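Local coordinates for enoyl-acyl carrier protein reductase (Uncultured bacterium, PDB 6KIA) that probably catalyses the NADH-dependent reduction of enoyl-acyl carrier protein in fatty acid synthesis and is associated with resistance to triclosan, at residues 277-288 with 413-424. Residues are numbered along the deposited sequence; the frame is centred on the assembly and turned at random.
Sequences WKQGIKATVYNC and ESSNPAGPVLWL
Val285, Tyr286 and Asn287 pair in parallel with Val421, Leu422 and Trp423, adding the short strand 421-423 to the Rossmann-type sheet beside strand 283-287; strand 234-240 flanks the latter on its other side. The two strands alternate as donors: Val285 N to Pro420 O, Leu422 N to Val285 O (2.9 Å), Asn287 N to Leu422 O and Leu424 N to Asn287 O. Packing is tight toward their C-terminal ends, where Asn287 and Trp423 meet. With CG anti to its carbonyl carbon (chi1 -78°), Asn287 lies alongside Trp423, its CB centred over the five-membered ring and its ND2 3.3 Å from Trp423 CZ2. The amide is turned 60° from the indole, and Glu270 of helix 263-278 takes a hydrogen bond from ND2. On the sheet face bearing Tyr286 and Leu422, Leu424 CD1 touches both Tyr286 CD2 and Cys288 SG, 4.0 Å from each; Cys288 belongs to the NADH pocket. The phenol reaches the end of helix 394-413, where Glu413 CG meets the ring edge. The opposite end, around the loop 416-419, is the solvent side, with Asn416 and Ala418 exposed. Yet Trp277 packs closely there, one indole face taking CH-pi contacts from Gly419 CA and Pro420 CD, the latter 3.9 Å from the five-membered ring centroid; Lys282 NZ sits over the rim of the other face. Ala418 N donates to Glu413 OE2, tying the loop back to helix 394-413. Where the loop meets strand 283-287, Thr284 OG1 donates to Gly419 O at 2.9 Å, 30° out of the carbonyl plane.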
# COMPACT_ATOMS: atom_id res chain seq x y z
N TRP A 277 -7.77 18.42 -3.68
CA TRP A 277 -6.76 19.47 -3.77
C TRP A 277 -7.32 20.72 -4.45
O TRP A 277 -7.03 21.85 -4.03
CB TRP A 277 -5.52 18.97 -4.52
CG TRP A 277 -4.34 19.90 -4.48
CD1 TRP A 277 -4.09 20.95 -5.33
CD2 TRP A 277 -3.21 19.82 -3.60
NE1 TRP A 277 -2.88 21.54 -5.01
CE2 TRP A 277 -2.32 20.86 -3.96
CE3 TRP A 277 -2.86 18.97 -2.55
CZ2 TRP A 277 -1.11 21.08 -3.29
CZ3 TRP A 277 -1.66 19.19 -1.88
CH2 TRP A 277 -0.79 20.23 -2.26
N LYS A 278 -8.11 20.52 -5.50
CA LYS A 278 -8.72 21.67 -6.16
C LYS A 278 -9.71 22.41 -5.25
O LYS A 278 -10.07 23.56 -5.51
CB LYS A 278 -9.43 21.25 -7.46
CG LYS A 278 -8.54 20.51 -8.43
CD LYS A 278 -9.21 20.36 -9.79
CE LYS A 278 -8.37 19.48 -10.71
NZ LYS A 278 -9.01 19.30 -12.04
N GLN A 279 -10.16 21.75 -4.19
CA GLN A 279 -11.04 22.39 -3.23
C GLN A 279 -10.28 22.98 -2.04
O GLN A 279 -10.89 23.40 -1.06
CB GLN A 279 -12.11 21.41 -2.75
CG GLN A 279 -13.02 20.95 -3.87
CD GLN A 279 -13.97 19.86 -3.46
OE1 GLN A 279 -13.59 18.92 -2.76
NE2 GLN A 279 -15.23 19.97 -3.88
N GLY A 280 -8.95 23.02 -2.14
CA GLY A 280 -8.13 23.63 -1.11
C GLY A 280 -7.77 22.69 0.03
O GLY A 280 -7.16 23.10 1.02
N ILE A 281 -8.14 21.42 -0.11
CA ILE A 281 -7.81 20.39 0.87
C ILE A 281 -6.42 19.81 0.57
O ILE A 281 -6.10 19.44 -0.56
CB ILE A 281 -8.87 19.27 0.86
CG1 ILE A 281 -10.29 19.84 1.06
CG2 ILE A 281 -8.55 18.19 1.92
CD1 ILE A 281 -11.38 18.88 0.63
N LYS A 282 -5.57 19.78 1.59
CA LYS A 282 -4.20 19.28 1.44
C LYS A 282 -4.13 17.75 1.56
O LYS A 282 -3.74 17.21 2.61
CB LYS A 282 -3.28 19.93 2.48
CG LYS A 282 -3.10 21.45 2.31
CD LYS A 282 -2.76 21.83 0.89
CE LYS A 282 -2.73 23.35 0.73
NZ LYS A 282 -2.67 23.76 -0.71
N ALA A 283 -4.54 17.08 0.50
CA ALA A 283 -4.53 15.61 0.43
C ALA A 283 -3.52 15.17 -0.62
O ALA A 283 -3.55 15.66 -1.75
CB ALA A 283 -5.94 15.09 0.10
N THR A 284 -2.61 14.26 -0.25
CA THR A 284 -1.56 13.83 -1.14
C THR A 284 -1.45 12.30 -1.13
O THR A 284 -1.34 11.67 -0.07
CB THR A 284 -0.20 14.46 -0.75
OG1 THR A 284 -0.29 15.90 -0.81
CG2 THR A 284 0.93 13.98 -1.68
N VAL A 285 -1.48 11.72 -2.32
CA VAL A 285 -1.15 10.30 -2.49
C VAL A 285 0.32 10.18 -2.78
O VAL A 285 0.84 10.83 -3.69
CB VAL A 285 -1.93 9.66 -3.66
CG1 VAL A 285 -1.42 8.24 -3.92
CG2 VAL A 285 -3.43 9.68 -3.37
N TYR A 286 1.01 9.37 -1.98
CA TYR A 286 2.43 9.14 -2.20
C TYR A 286 2.58 7.80 -2.87
O TYR A 286 2.33 6.77 -2.24
CB TYR A 286 3.21 9.19 -0.88
CG TYR A 286 3.22 10.57 -0.25
CD1 TYR A 286 2.21 10.98 0.63
CD2 TYR A 286 4.22 11.47 -0.56
CE1 TYR A 286 2.22 12.25 1.18
CE2 TYR A 286 4.24 12.75 -0.01
CZ TYR A 286 3.26 13.12 0.85
OH TYR A 286 3.32 14.40 1.38
N ASN A 287 2.96 7.82 -4.14
CA ASN A 287 3.17 6.57 -4.89
C ASN A 287 4.52 5.99 -4.54
O ASN A 287 5.58 6.52 -4.92
CB ASN A 287 3.02 6.80 -6.39
CG ASN A 287 1.56 6.89 -6.81
OD1 ASN A 287 0.70 6.15 -6.29
ND2 ASN A 287 1.26 7.80 -7.74
N CYS A 288 4.49 4.93 -3.75
CA CYS A 288 5.70 4.38 -3.11
C CYS A 288 6.24 3.14 -3.80
O CYS A 288 5.50 2.49 -4.55
CB CYS A 288 5.40 4.07 -1.64
SG CYS A 288 5.11 5.57 -0.62
N GLU A 413 7.21 16.11 3.76
CA GLU A 413 6.53 16.67 2.61
C GLU A 413 5.11 17.09 2.99
O GLU A 413 4.59 18.08 2.47
CB GLU A 413 6.49 15.66 1.46
CG GLU A 413 5.95 16.22 0.14
CD GLU A 413 6.83 17.33 -0.44
OE1 GLU A 413 8.01 17.47 -0.04
OE2 GLU A 413 6.34 18.05 -1.33
N SER A 414 4.47 16.35 3.88
CA SER A 414 3.10 16.72 4.25
C SER A 414 3.02 18.03 5.01
O SER A 414 1.97 18.64 5.05
CB SER A 414 2.40 15.62 5.04
OG SER A 414 2.26 14.44 4.26
N SER A 415 4.11 18.51 5.60
CA SER A 415 4.02 19.83 6.20
C SER A 415 3.81 20.90 5.13
O SER A 415 3.14 21.90 5.37
CB SER A 415 5.24 20.17 7.05
OG SER A 415 5.19 19.51 8.30
N ASN A 416 4.38 20.69 3.95
CA ASN A 416 4.22 21.63 2.84
C ASN A 416 4.25 20.92 1.50
O ASN A 416 5.25 20.95 0.79
CB ASN A 416 5.32 22.69 2.87
CG ASN A 416 5.13 23.76 1.82
OD1 ASN A 416 4.00 24.09 1.45
ND2 ASN A 416 6.23 24.32 1.32
N PRO A 417 3.15 20.23 1.16
CA PRO A 417 3.17 19.33 0.00
C PRO A 417 3.17 20.02 -1.36
O PRO A 417 2.46 21.01 -1.55
CB PRO A 417 1.89 18.51 0.19
CG PRO A 417 0.97 19.40 1.01
CD PRO A 417 1.90 20.15 1.94
N ALA A 418 3.93 19.46 -2.30
CA ALA A 418 4.03 20.04 -3.64
C ALA A 418 2.76 19.83 -4.46
O ALA A 418 2.45 20.64 -5.33
CB ALA A 418 5.21 19.46 -4.38
N GLY A 419 2.01 18.77 -4.17
CA GLY A 419 0.85 18.47 -4.98
C GLY A 419 0.03 17.30 -4.47
O GLY A 419 0.40 16.67 -3.48
N PRO A 420 -1.07 16.99 -5.15
CA PRO A 420 -1.97 15.93 -4.70
C PRO A 420 -1.45 14.51 -4.93
O PRO A 420 -1.96 13.58 -4.30
CB PRO A 420 -3.24 16.18 -5.53
CG PRO A 420 -2.76 16.87 -6.76
CD PRO A 420 -1.60 17.72 -6.32
N VAL A 421 -0.51 14.34 -5.86
CA VAL A 421 0.03 13.02 -6.19
C VAL A 421 1.53 13.13 -6.44
O VAL A 421 1.97 13.90 -7.31
CB VAL A 421 -0.65 12.40 -7.45
CG1 VAL A 421 -0.14 10.98 -7.66
CG2 VAL A 421 -2.18 12.43 -7.35
N LEU A 422 2.32 12.39 -5.66
CA LEU A 422 3.77 12.47 -5.73
C LEU A 422 4.38 11.08 -5.70
O LEU A 422 4.00 10.25 -4.87
CB LEU A 422 4.32 13.30 -4.57
CG LEU A 422 3.88 14.76 -4.50
CD1 LEU A 422 4.35 15.40 -3.19
CD2 LEU A 422 4.46 15.48 -5.72
N TRP A 423 5.32 10.84 -6.59
CA TRP A 423 6.06 9.58 -6.57
C TRP A 423 7.31 9.69 -5.69
O TRP A 423 8.12 10.64 -5.84
CB TRP A 423 6.48 9.17 -7.99
CG TRP A 423 5.53 8.32 -8.78
CD1 TRP A 423 5.68 6.99 -9.09
CD2 TRP A 423 4.31 8.73 -9.42
NE1 TRP A 423 4.65 6.57 -9.89
CE2 TRP A 423 3.77 7.61 -10.08
CE3 TRP A 423 3.60 9.94 -9.47
CZ2 TRP A 423 2.58 7.66 -10.81
CZ3 TRP A 423 2.41 9.99 -10.21
CH2 TRP A 423 1.91 8.86 -10.86
N LEU A 424 7.49 8.71 -4.81
CA LEU A 424 8.72 8.53 -4.06
C LEU A 424 9.45 7.35 -4.69
O LEU A 424 9.13 6.20 -4.41
CB LEU A 424 8.42 8.25 -2.58
CG LEU A 424 7.51 9.28 -1.90
CD1 LEU A 424 7.32 8.92 -0.44
CD2 LEU A 424 8.14 10.68 -2.03
O HOH W 1 7.40 4.95 -6.36